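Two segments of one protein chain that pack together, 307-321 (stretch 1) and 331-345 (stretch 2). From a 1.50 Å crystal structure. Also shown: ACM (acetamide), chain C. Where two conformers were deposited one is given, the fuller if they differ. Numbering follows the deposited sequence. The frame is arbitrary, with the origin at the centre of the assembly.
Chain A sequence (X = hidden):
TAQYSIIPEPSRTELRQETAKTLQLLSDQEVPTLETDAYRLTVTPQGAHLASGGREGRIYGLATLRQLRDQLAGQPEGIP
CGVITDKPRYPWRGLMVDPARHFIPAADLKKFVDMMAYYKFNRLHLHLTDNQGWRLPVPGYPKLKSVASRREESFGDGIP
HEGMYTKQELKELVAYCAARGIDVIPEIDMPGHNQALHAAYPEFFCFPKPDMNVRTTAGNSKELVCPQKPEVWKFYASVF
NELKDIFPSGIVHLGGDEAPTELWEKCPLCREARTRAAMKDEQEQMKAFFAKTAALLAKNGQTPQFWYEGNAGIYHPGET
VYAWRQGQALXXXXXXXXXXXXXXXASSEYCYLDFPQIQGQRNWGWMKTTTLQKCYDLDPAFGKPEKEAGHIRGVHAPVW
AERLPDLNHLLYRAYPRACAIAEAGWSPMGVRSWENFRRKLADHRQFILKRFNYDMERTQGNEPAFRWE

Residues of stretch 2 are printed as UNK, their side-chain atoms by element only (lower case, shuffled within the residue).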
ATOM      1  N   TRP A 307      -7.935  -7.561   4.395  1.00 14.29           N
ATOM      2  CA  TRP A 307      -6.779  -8.395   4.719  1.00 14.08           C
ATOM      3  C   TRP A 307      -7.250  -9.841   4.811  1.00 14.87           C
ATOM      4  O   TRP A 307      -8.175 -10.145   5.571  1.00 16.52           O
ATOM      5  CB  TRP A 307      -6.154  -7.974   6.055  1.00 13.90           C
ATOM      6  CG  TRP A 307      -5.648  -6.557   6.098  1.00 13.55           C
ATOM      7  CD1 TRP A 307      -6.170  -5.524   6.827  1.00 13.57           C
ATOM      8  CD2 TRP A 307      -4.522  -6.017   5.384  1.00 13.66           C
ATOM      9  NE1 TRP A 307      -5.447  -4.371   6.608  1.00 13.03           N
ATOM     10  CE2 TRP A 307      -4.429  -4.648   5.726  1.00 12.55           C
ATOM     11  CE3 TRP A 307      -3.580  -6.559   4.502  1.00 13.57           C
ATOM     12  CZ2 TRP A 307      -3.437  -3.815   5.214  1.00 12.67           C
ATOM     13  CZ3 TRP A 307      -2.590  -5.728   3.989  1.00 13.93           C
ATOM     14  CH2 TRP A 307      -2.528  -4.370   4.348  1.00 12.93           C
ATOM     15  N   TYR A 308      -6.633 -10.732   4.038  1.00 14.86           N
ATOM     16  CA  TYR A 308      -7.028 -12.137   4.073  1.00 15.84           C
ATOM     17  C   TYR A 308      -6.612 -12.767   5.397  1.00 16.91           C
ATOM     18  O   TYR A 308      -5.443 -12.692   5.788  1.00 18.19           O
ATOM     19  CB  TYR A 308      -6.357 -12.887   2.926  1.00 15.88           C
ATOM     20  CG  TYR A 308      -6.815 -14.320   2.809  1.00 18.03           C
ATOM     21  CD1 TYR A 308      -8.157 -14.625   2.628  1.00 18.98           C
ATOM     22  CD2 TYR A 308      -5.906 -15.368   2.874  1.00 18.89           C
ATOM     23  CE1 TYR A 308      -8.588 -15.947   2.508  1.00 21.98           C
ATOM     24  CE2 TYR A 308      -6.326 -16.696   2.762  1.00 20.98           C
ATOM     25  CZ  TYR A 308      -7.668 -16.974   2.579  1.00 21.98           C
ATOM     26  OH  TYR A 308      -8.103 -18.277   2.460  1.00 25.79           O
ATOM     27  N   GLU A 309      -7.564 -13.399   6.087  1.00 16.30           N
ATOM     28  CA  GLU A 309      -7.300 -13.973   7.404  1.00 17.80           C
ATOM     29  C   GLU A 309      -7.360 -15.499   7.418  1.00 19.18           C
ATOM     30  O   GLU A 309      -7.462 -16.102   8.490  1.00 21.55           O
ATOM     31  CB  GLU A 309      -8.197 -13.350   8.480  1.00 17.00           C
ATOM     32  CG  GLU A 309      -7.781 -11.919   8.838  1.00 18.62           C
ATOM     33  CD  GLU A 309      -6.439 -11.861   9.553  1.00 20.30           C
ATOM     34  OE1 GLU A 309      -6.418 -11.823  10.796  1.00 20.83           O
ATOM     35  OE2 GLU A 309      -5.391 -11.864   8.875  1.00 23.21           O
ATOM     36  N   GLY A 310      -7.282 -16.135   6.251  1.00 18.95           N
ATOM     37  CA  GLY A 310      -7.127 -17.571   6.181  1.00 20.34           C
ATOM     38  C   GLY A 310      -8.408 -18.375   6.138  1.00 22.03           C
ATOM     39  O   GLY A 310      -8.339 -19.608   6.066  1.00 25.59           O
ATOM     40  N   ASN A 311      -9.571 -17.731   6.185  1.00 21.22           N
ATOM     41  CA  ASN A 311     -10.859 -18.418   6.091  1.00 22.60           C
ATOM     42  C   ASN A 311     -11.591 -17.825   4.892  1.00 23.05           C
ATOM     43  O   ASN A 311     -12.316 -16.836   5.018  1.00 23.33           O
ATOM     44  CB  ASN A 311     -11.677 -18.266   7.372  1.00 21.99           C
ATOM     45  CG  ASN A 311     -12.986 -19.039   7.312  1.00 25.39           C
ATOM     46  OD1 ASN A 311     -13.219 -19.808   6.378  1.00 29.58           O
ATOM     47  ND2 ASN A 311     -13.845 -18.841   8.303  1.00 25.12           N
ATOM     48  N   ALA A 312     -11.408 -18.440   3.723  1.00 23.43           N
ATOM     49  CA  ALA A 312     -11.995 -17.883   2.512  1.00 24.00           C
ATOM     50  C   ALA A 312     -13.514 -17.813   2.580  1.00 23.66           C
ATOM     51  O   ALA A 312     -14.120 -17.041   1.831  1.00 26.25           O
ATOM     52  CB  ALA A 312     -11.551 -18.683   1.289  1.00 23.88           C
ATOM     53  N   GLY A 313     -14.138 -18.577   3.480  1.00 23.81           N
ATOM     54  CA  GLY A 313     -15.588 -18.622   3.543  1.00 25.81           C
ATOM     55  C   GLY A 313     -16.250 -17.346   4.028  1.00 24.67           C
ATOM     56  O   GLY A 313     -17.460 -17.187   3.840  1.00 25.87           O
ATOM     57  N   ILE A 314     -15.494 -16.431   4.650  1.00 22.73           N
ATOM     58  CA  ILE A 314     -16.109 -15.208   5.170  1.00 22.19           C
ATOM     59  C   ILE A 314     -16.223 -14.100   4.130  1.00 20.88           C
ATOM     60  O   ILE A 314     -16.813 -13.050   4.427  1.00 21.47           O
ATOM     61  CB  ILE A 314     -15.462 -14.666   6.465  1.00 21.55           C
ATOM     62  CG1 ILE A 314     -14.042 -14.149   6.214  1.00 21.74           C
ATOM     63  CG2 ILE A 314     -15.479 -15.728   7.568  1.00 22.05           C
ATOM     64  CD1 ILE A 314     -13.459 -13.399   7.415  1.00 24.20           C
ATOM     65  N   TYR A 315     -15.679 -14.290   2.932  1.00 21.41           N
ATOM     66  CA  TYR A 315     -15.740 -13.293   1.874  1.00 21.30           C
ATOM     67  C   TYR A 315     -16.723 -13.740   0.801  1.00 23.73           C
ATOM     68  O   TYR A 315     -17.132 -14.902   0.745  1.00 27.80           O
ATOM     69  CB  TYR A 315     -14.347 -13.055   1.271  1.00 20.81           C
ATOM     70  CG  TYR A 315     -13.292 -12.901   2.346  1.00 19.20           C
ATOM     71  CD1 TYR A 315     -13.174 -11.714   3.071  1.00 18.14           C
ATOM     72  CD2 TYR A 315     -12.441 -13.952   2.664  1.00 19.86           C
ATOM     73  CE1 TYR A 315     -12.222 -11.582   4.077  1.00 18.41           C
ATOM     74  CE2 TYR A 315     -11.487 -13.832   3.661  1.00 19.61           C
ATOM     75  CZ  TYR A 315     -11.379 -12.642   4.365  1.00 17.82           C
ATOM     76  OH  TYR A 315     -10.438 -12.528   5.363  1.00 17.98           O
ATOM     77  N   HIS A 316     -17.118 -12.790  -0.041  1.00 23.64           N
ATOM     78  CA  HIS A 316     -18.046 -13.077  -1.124  1.00 26.28           C
ATOM     79  C   HIS A 316     -17.285 -13.221  -2.434  1.00 25.60           C
ATOM     80  O   HIS A 316     -16.354 -12.456  -2.693  1.00 23.91           O
ATOM     81  CB  HIS A 316     -19.050 -11.932  -1.264  1.00 31.99           C
ATOM     82  CG  HIS A 316     -20.214 -12.252  -2.153  1.00 38.38           C
ATOM     83  ND1 HIS A 316     -20.142 -12.185  -3.528  1.00 41.15           N
ATOM     84  CD2 HIS A 316     -21.477 -12.641  -1.860  1.00 41.57           C
ATOM     85  CE1 HIS A 316     -21.312 -12.521  -4.045  1.00 42.38           C
ATOM     86  NE2 HIS A 316     -22.139 -12.802  -3.054  1.00 42.11           N
ATOM     87  N   PRO A 317     -17.650 -14.189  -3.274  1.00 26.04           N
ATOM     88  CA  PRO A 317     -16.984 -14.331  -4.575  1.00 26.01           C
ATOM     89  C   PRO A 317     -16.920 -12.998  -5.310  1.00 24.78           C
ATOM     90  O   PRO A 317     -17.866 -12.207  -5.288  1.00 27.34           O
ATOM     91  CB  PRO A 317     -17.873 -15.337  -5.311  1.00 28.96           C
ATOM     92  CG  PRO A 317     -18.424 -16.179  -4.220  1.00 29.09           C
ATOM     93  CD  PRO A 317     -18.638 -15.254  -3.043  1.00 26.79           C
ATOM     94  N   GLY A 318     -15.775 -12.736  -5.931  1.00 23.63           N
ATOM     95  CA  GLY A 318     -15.547 -11.508  -6.650  1.00 23.53           C
ATOM     96  C   GLY A 318     -14.838 -10.434  -5.852  1.00 22.64           C
ATOM     97  O   GLY A 318     -14.344  -9.469  -6.445  1.00 25.38           O
ATOM     98  N   GLU A 319     -14.775 -10.571  -4.527  1.00 21.94           N
ATOM     99  CA  GLU A 319     -14.082  -9.594  -3.700  1.00 19.47           C
ATOM    100  C   GLU A 319     -12.573  -9.833  -3.750  1.00 18.92           C
ATOM    101  O   GLU A 319     -12.101 -10.921  -4.088  1.00 21.38           O
ATOM    102  CB  GLU A 319     -14.592  -9.650  -2.252  1.00 21.29           C
ATOM    103  CG  GLU A 319     -16.037  -9.153  -2.099  1.00 23.02           C
ATOM    104  CD  GLU A 319     -16.632  -9.353  -0.699  1.00 27.16           C
ATOM    105  OE1 GLU A 319     -16.135 -10.208   0.067  1.00 27.05           O
ATOM    106  OE2 GLU A 319     -17.609  -8.644  -0.367  1.00 27.45           O
ATOM    107  N   THR A 320     -11.817  -8.790  -3.418  1.00 18.15           N
ATOM    108  CA  THR A 320     -10.360  -8.835  -3.395  1.00 16.35           C
ATOM    109  C   THR A 320      -9.855  -8.884  -1.958  1.00 15.73           C
ATOM    110  O   THR A 320     -10.308  -8.110  -1.100  1.00 16.72           O
ATOM    111  CB  THR A 320      -9.768  -7.618  -4.118  1.00 18.04           C
ATOM    112  OG1 THR A 320     -10.071  -7.708  -5.513  1.00 21.26           O
ATOM    113  CG2 THR A 320      -8.253  -7.562  -3.948  1.00 18.54           C
ATOM    114  N   VAL A 321      -8.903  -9.786  -1.706  1.00 15.39           N
ATOM    115  CA  VAL A 321      -8.260  -9.922  -0.407  1.00 14.41           C
ATOM    116  C   VAL A 321      -6.751  -9.818  -0.583  1.00 15.19           C
ATOM    117  O   VAL A 321      -6.212 -10.092  -1.661  1.00 15.50           O
ATOM    118  CB  VAL A 321      -8.651 -11.242   0.297  1.00 14.70           C
ATOM    119  CG1 VAL A 321     -10.172 -11.324   0.492  1.00 16.91           C
ATOM    120  CG2 VAL A 321      -8.131 -12.450  -0.475  1.00 15.98           C
ATOM    121  N   UNK A 331      -0.938 -21.404   0.083  1.00 27.79           N
ATOM    122  CA  UNK A 331      -2.286 -21.807   0.466  1.00 28.81           C
ATOM    123  C   UNK A 331      -3.297 -20.715   0.143  1.00 25.54           C
ATOM    124  O   UNK A 331      -4.416 -21.006  -0.297  1.00 26.59           O
ATOM    125  c   UNK A 331      -2.321 -22.163   1.954  1.00 33.21           C
ATOM    126  o   UNK A 331       0.636 -21.780   2.097  1.00 41.77           O
ATOM    127  c   UNK A 331      -1.290 -23.209   2.376  1.00 40.21           C
ATOM    128  n   UNK A 331       0.517 -23.001   3.984  1.00 47.29           N
ATOM    129  c   UNK A 331       0.043 -22.600   2.807  1.00 44.94           C
ATOM    130  N   UNK A 332      -2.916 -19.449   0.334  1.00 22.10           N
ATOM    131  CA  UNK A 332      -3.826 -18.349   0.039  1.00 22.21           C
ATOM    132  C   UNK A 332      -4.137 -18.269  -1.449  1.00 21.95           C
ATOM    133  O   UNK A 332      -5.289 -18.039  -1.835  1.00 22.56           O
ATOM    134  c   UNK A 332      -3.232 -17.032   0.535  1.00 23.76           C
ATOM    135  o   UNK A 332      -3.038 -17.069   1.938  1.00 25.23           O
ATOM    136  N   UNK A 333      -3.123 -18.444  -2.298  1.00 20.59           N
ATOM    137  CA  UNK A 333      -3.357 -18.438  -3.740  1.00 20.94           C
ATOM    138  C   UNK A 333      -4.359 -19.521  -4.115  1.00 23.53           C
ATOM    139  O   UNK A 333      -5.319 -19.280  -4.858  1.00 24.46           O
ATOM    140  c   UNK A 333       0.298 -17.575  -4.750  1.00 22.84           C
ATOM    141  c   UNK A 333      -2.285 -18.761  -5.997  1.00 23.78           C
ATOM    142  c   UNK A 333      -1.117 -17.386  -4.244  1.00 21.88           C
ATOM    143  c   UNK A 333      -2.028 -18.593  -4.503  1.00 21.55           C
ATOM    144  N   UNK A 334      -4.171 -20.719  -3.561  1.00 26.10           N
ATOM    145  CA  UNK A 334      -5.023 -21.853  -3.907  0.50 27.67           C
ATOM    146  C   UNK A 334      -6.438 -21.669  -3.372  1.00 27.90           C
ATOM    147  O   UNK A 334      -7.420 -21.908  -4.086  1.00 28.24           O
ATOM    148  c   UNK A 334      -4.705 -25.562  -2.743  0.50 36.32           C
ATOM    149  c   UNK A 334      -5.344 -24.334  -3.357  0.50 33.42           C
ATOM    150  o   UNK A 334      -3.675 -26.024  -3.276  0.50 37.59           O
ATOM    151  c   UNK A 334      -4.404 -23.143  -3.367  0.50 30.46           C
ATOM    152  o   UNK A 334      -5.222 -26.055  -1.719  0.50 37.30           O
ATOM    153  N   UNK A 335      -6.564 -21.242  -2.111  1.00 27.38           N
ATOM    154  CA  UNK A 335      -7.888 -21.117  -1.506  1.00 26.84           C
ATOM    155  C   UNK A 335      -8.684 -19.965  -2.113  1.00 24.71           C
ATOM    156  O   UNK A 335      -9.904 -20.072  -2.281  1.00 24.57           O
ATOM    157  c   UNK A 335      -7.213 -22.160   0.743  1.00 37.49           C
ATOM    158  n   UNK A 335      -7.477 -25.808   0.219  1.00 49.57           N
ATOM    159  c   UNK A 335      -8.072 -23.397   0.542  1.00 42.68           C
ATOM    160  c   UNK A 335      -7.394 -24.629   1.127  1.00 46.47           C
ATOM    161  c   UNK A 335      -7.773 -20.952   0.012  1.00 31.17           C
ATOM    162  N   UNK A 336      -8.027 -18.846  -2.430  1.00 23.30           N
ATOM    163  CA  UNK A 336      -8.767 -17.746  -3.042  1.00 23.50           C
ATOM    164  C   UNK A 336      -9.247 -18.115  -4.440  1.00 23.91           C
ATOM    165  O   UNK A 336     -10.355 -17.736  -4.840  1.00 26.25           O
ATOM    166  c   UNK A 336      -7.938 -16.459  -3.058  1.00 22.53           C
ATOM    167  o   UNK A 336      -6.678 -16.696  -3.699  1.00 23.13           O
ATOM    168  c   UNK A 336      -7.715 -15.947  -1.638  1.00 23.31           C
ATOM    169  N   UNK A 337      -8.435 -18.852  -5.200  1.00 23.49           N
ATOM    170  CA  UNK A 337      -8.893 -19.324  -6.501  1.00 26.32           C
ATOM    171  C   UNK A 337     -10.133 -20.198  -6.349  1.00 27.47           C
ATOM    172  O   UNK A 337     -11.123 -20.021  -7.066  1.00 29.02           O
ATOM    173  c   UNK A 337      -7.149 -21.524  -9.182  1.00 36.87           C
ATOM    174  n   UNK A 337      -8.027 -21.220 -11.489  1.00 42.97           N
ATOM    175  c   UNK A 337      -8.200 -20.617  -8.580  1.00 32.33           C
ATOM    176  c   UNK A 337      -7.781 -20.090  -7.213  1.00 28.58           C
ATOM    177  c   UNK A 337      -7.681 -22.209 -10.428  1.00 41.15           C
ATOM    178  N   UNK A 338     -10.099 -21.137  -5.398  1.00 28.64           N
ATOM    179  CA  UNK A 338     -11.236 -22.034  -5.203  0.70 32.59           C
ATOM    180  C   UNK A 338     -12.484 -21.276  -4.777  1.00 30.93           C
ATOM    181  O   UNK A 338     -13.601 -21.661  -5.148  1.00 32.13           O
ATOM    182  c   UNK A 338     -10.903 -23.105  -4.164  0.70 38.41           C
ATOM    183  c   UNK A 338      -9.808 -24.070  -4.573  0.70 43.88           C
ATOM    184  n   UNK A 338      -8.294 -26.377  -5.309  0.70 51.37           N
ATOM    185  c   UNK A 338      -8.483 -26.084  -3.865  0.70 50.04           C
ATOM    186  c   UNK A 338      -9.732 -25.254  -3.618  0.70 47.67           C
ATOM    187  N   UNK A 339     -12.320 -20.202  -4.007  1.00 29.11           N
ATOM    188  CA  UNK A 339     -13.442 -19.420  -3.508  1.00 28.05           C
ATOM    189  C   UNK A 339     -13.884 -18.327  -4.468  1.00 27.88           C
ATOM    190  O   UNK A 339     -14.835 -17.601  -4.159  1.00 30.11           O
ATOM    191  c   UNK A 339     -13.092 -18.800  -2.151  1.00 26.54           C
ATOM    192  N   UNK A 340     -13.217 -18.177  -5.610  1.00 24.90           N
ATOM    193  CA  UNK A 340     -13.583 -17.133  -6.547  1.00 23.80           C
ATOM    194  C   UNK A 340     -13.210 -15.738  -6.102  1.00 23.25           C
ATOM    195  O   UNK A 340     -13.875 -14.771  -6.485  1.00 24.15           O
ATOM    196  N   UNK A 341     -12.164 -15.608  -5.297  1.00 23.10           N
ATOM    197  CA  UNK A 341     -11.709 -14.309  -4.823  1.00 21.79           C
ATOM    198  C   UNK A 341     -10.502 -13.854  -5.631  1.00 21.36           C
ATOM    199  O   UNK A 341      -9.719 -14.669  -6.128  1.00 23.32           O
ATOM    200  c   UNK A 341     -11.313 -14.381  -3.346  1.00 20.91           C
ATOM    201  c   UNK A 341     -11.873 -15.146  -1.001  1.00 20.78           C
ATOM    202  c   UNK A 341     -12.402 -14.911  -2.411  1.00 21.11           C
ATOM    203  c   UNK A 341     -13.570 -13.941  -2.381  1.00 24.59           C
ATOM    204  N   UNK A 342     -10.357 -12.541  -5.760  1.00 19.96           N
ATOM    205  CA  UNK A 342      -9.146 -11.967  -6.326  1.00 19.15           C
ATOM    206  C   UNK A 342      -8.143 -11.704  -5.212  1.00 18.46           C
ATOM    207  O   UNK A 342      -8.512 -11.514  -4.051  1.00 19.65           O
ATOM    208  n   UNK A 342     -11.495 -10.208  -8.358  1.00 30.75           N
ATOM    209  c   UNK A 342     -10.415 -10.969  -8.263  1.00 26.73           C
ATOM    210  o   UNK A 342     -10.178 -11.881  -9.053  1.00 29.28           O
ATOM    211  c   UNK A 342      -9.480 -10.693  -7.095  1.00 21.87           C
ATOM    212  N   UNK A 343      -6.862 -11.699  -5.568  1.00 17.27           N
ATOM    213  CA  UNK A 343      -5.804 -11.702  -4.570  0.50 15.60           C
ATOM    214  C   UNK A 343      -4.765 -10.643  -4.896  1.00 16.15           C
ATOM    215  O   UNK A 343      -4.332 -10.521  -6.044  1.00 18.12           O
ATOM    216  c   UNK A 343      -4.082 -13.251  -3.410  0.50 15.02           C
ATOM    217  c   UNK A 343      -4.724 -13.059  -2.047  0.50 15.04           C
ATOM    218  c   UNK A 343      -5.138 -13.079  -4.501  0.50 16.33           C
ATOM    219  c   UNK A 343      -3.417 -14.617  -3.508  0.50 18.41           C
ATOM    220  N   UNK A 344      -4.362  -9.884  -3.877  1.00 13.84           N
ATOM    221  CA  UNK A 344      -3.204  -9.003  -3.955  1.00 13.67           C
ATOM    222  C   UNK A 344      -2.156  -9.586  -3.017  1.00 13.19           C
ATOM    223  O   UNK A 344      -2.469  -9.937  -1.875  1.00 14.87           O
ATOM    224  c   UNK A 344      -5.160  -5.648  -4.225  1.00 15.58           C
ATOM    225  c   UNK A 344      -3.565  -7.552  -3.583  1.00 14.21           C
ATOM    226  c   UNK A 344      -2.308  -6.699  -3.452  1.00 14.92           C
ATOM    227  c   UNK A 344      -4.495  -6.953  -4.648  1.00 15.20           C
ATOM    228  N   UNK A 345      -0.925  -9.718  -3.499  1.00 14.41           N
ATOM    229  CA  UNK A 345       0.144 -10.342  -2.728  0.75 15.05           C
ATOM    230  C   UNK A 345       0.837  -9.288  -1.867  1.00 14.55           C
ATOM    231  O   UNK A 345       1.458  -8.361  -2.394  1.00 14.52           O
ATOM    232  c   UNK A 345       0.828 -14.092  -2.738  0.75 20.05           C
ATOM    233  s   UNK A 345       1.751 -12.913  -1.749  0.75 19.51           S
ATOM    234  c   UNK A 345       2.293 -11.719  -2.992  0.75 17.48           C
ATOM    235  c   UNK A 345       1.139 -11.009  -3.678  0.75 15.84           C
TER
HETATM  236  C1  ACM C 502      -1.757  -6.826   9.324  1.00 15.50           C
HETATM  237  O   ACM C 502      -0.586  -7.018   9.241  1.00 17.41           O
HETATM  238  N   ACM C 502      -2.320  -6.619  10.620  1.00 12.42           N
HETATM  239  C2  ACM C 502      -2.691  -6.798   8.128  1.00 14.59           C
HETATM  240  O   HOH W   1     -12.237  -7.938  -6.922  1.00 31.07           O

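Position 331 carries three carbons in a row, the third bearing one oxygen and one nitrogen; its end leads away from stretch 1, and it is Gln331. At 332 a single carbon carries an oxygen, which lies 3.4 Å from CE2 of Tyr308, at the ring edge: Ser332. Position 333 has four carbons forked at the first, one arm two carbons long, and points away; it is Ile333. Three carbons ending in two oxygens make 334 Glu334, out of reach of stretch 1. Position 335 has four carbons in a row ending in nitrogen, and its CB lies 3.6 Å from OH of Tyr308. This is Lys335, whose NZ forms a salt bridge with OE2 of Glu334 at 3.0 Å.

At 336 one carbon carries an oxygen and a carbon; the latter covers one face of the Tyr308 ring and sits 3.7 Å from CG2 of Val321. The residue is Thr336, and its OG1 donates to O of Ser332 at 2.7 Å. Positions 337 and 338 each have four carbons in a row ending in nitrogen and make no contact with stretch 1: Lys337 and Lys338. A lone carbon at 339, 3.8 Å from CB of Ala312, identifies Ala339.

Position 340 has no side-chain atoms and a positive phi, which favours glycine. Gly340 leaves the helix in a Schellman motif. Four carbons forked at the second mark 341, with the two terminal carbons directed at stretch 1. This is Leu341: its CD2 approaches O of His316 to 3.2 Å, and its CD1 lies 4.2 Å from CB of Ala312. At 342 two carbons, the second bearing oxygen and nitrogen, give Asn342; a water accepts from its ND2 (2.8 Å) and donates to O of Gly318 (2.6 Å). Position 343 again has four carbons forked at the second, one of them 3.8 Å from CG2 of Val321: Leu343. Position 344 forks at the first of four carbons, and its longer arm ends 3.6 Å from CG2 of Thr320: Ile344. An unbranched chain of two carbons, sulfur and carbon, pointing away, makes 345 Met345.

The contact joins a parallel strand pairing to a helix packed on a loop. Gly318 N donates to Gly340 O (2.8 Å), then Asn342 N to Glu319 O, Val321 N to Asn342 O and Ile344 N to Val321 O (each 2.9 Å), fixing the register. Leu341 bridges the two parts, its methyls reaching Ala312, Tyr315 and Val321 just where the chain passes from helix to strand.

Stretch 2, residues 331-345: QSIEKTKKAGLNLIM
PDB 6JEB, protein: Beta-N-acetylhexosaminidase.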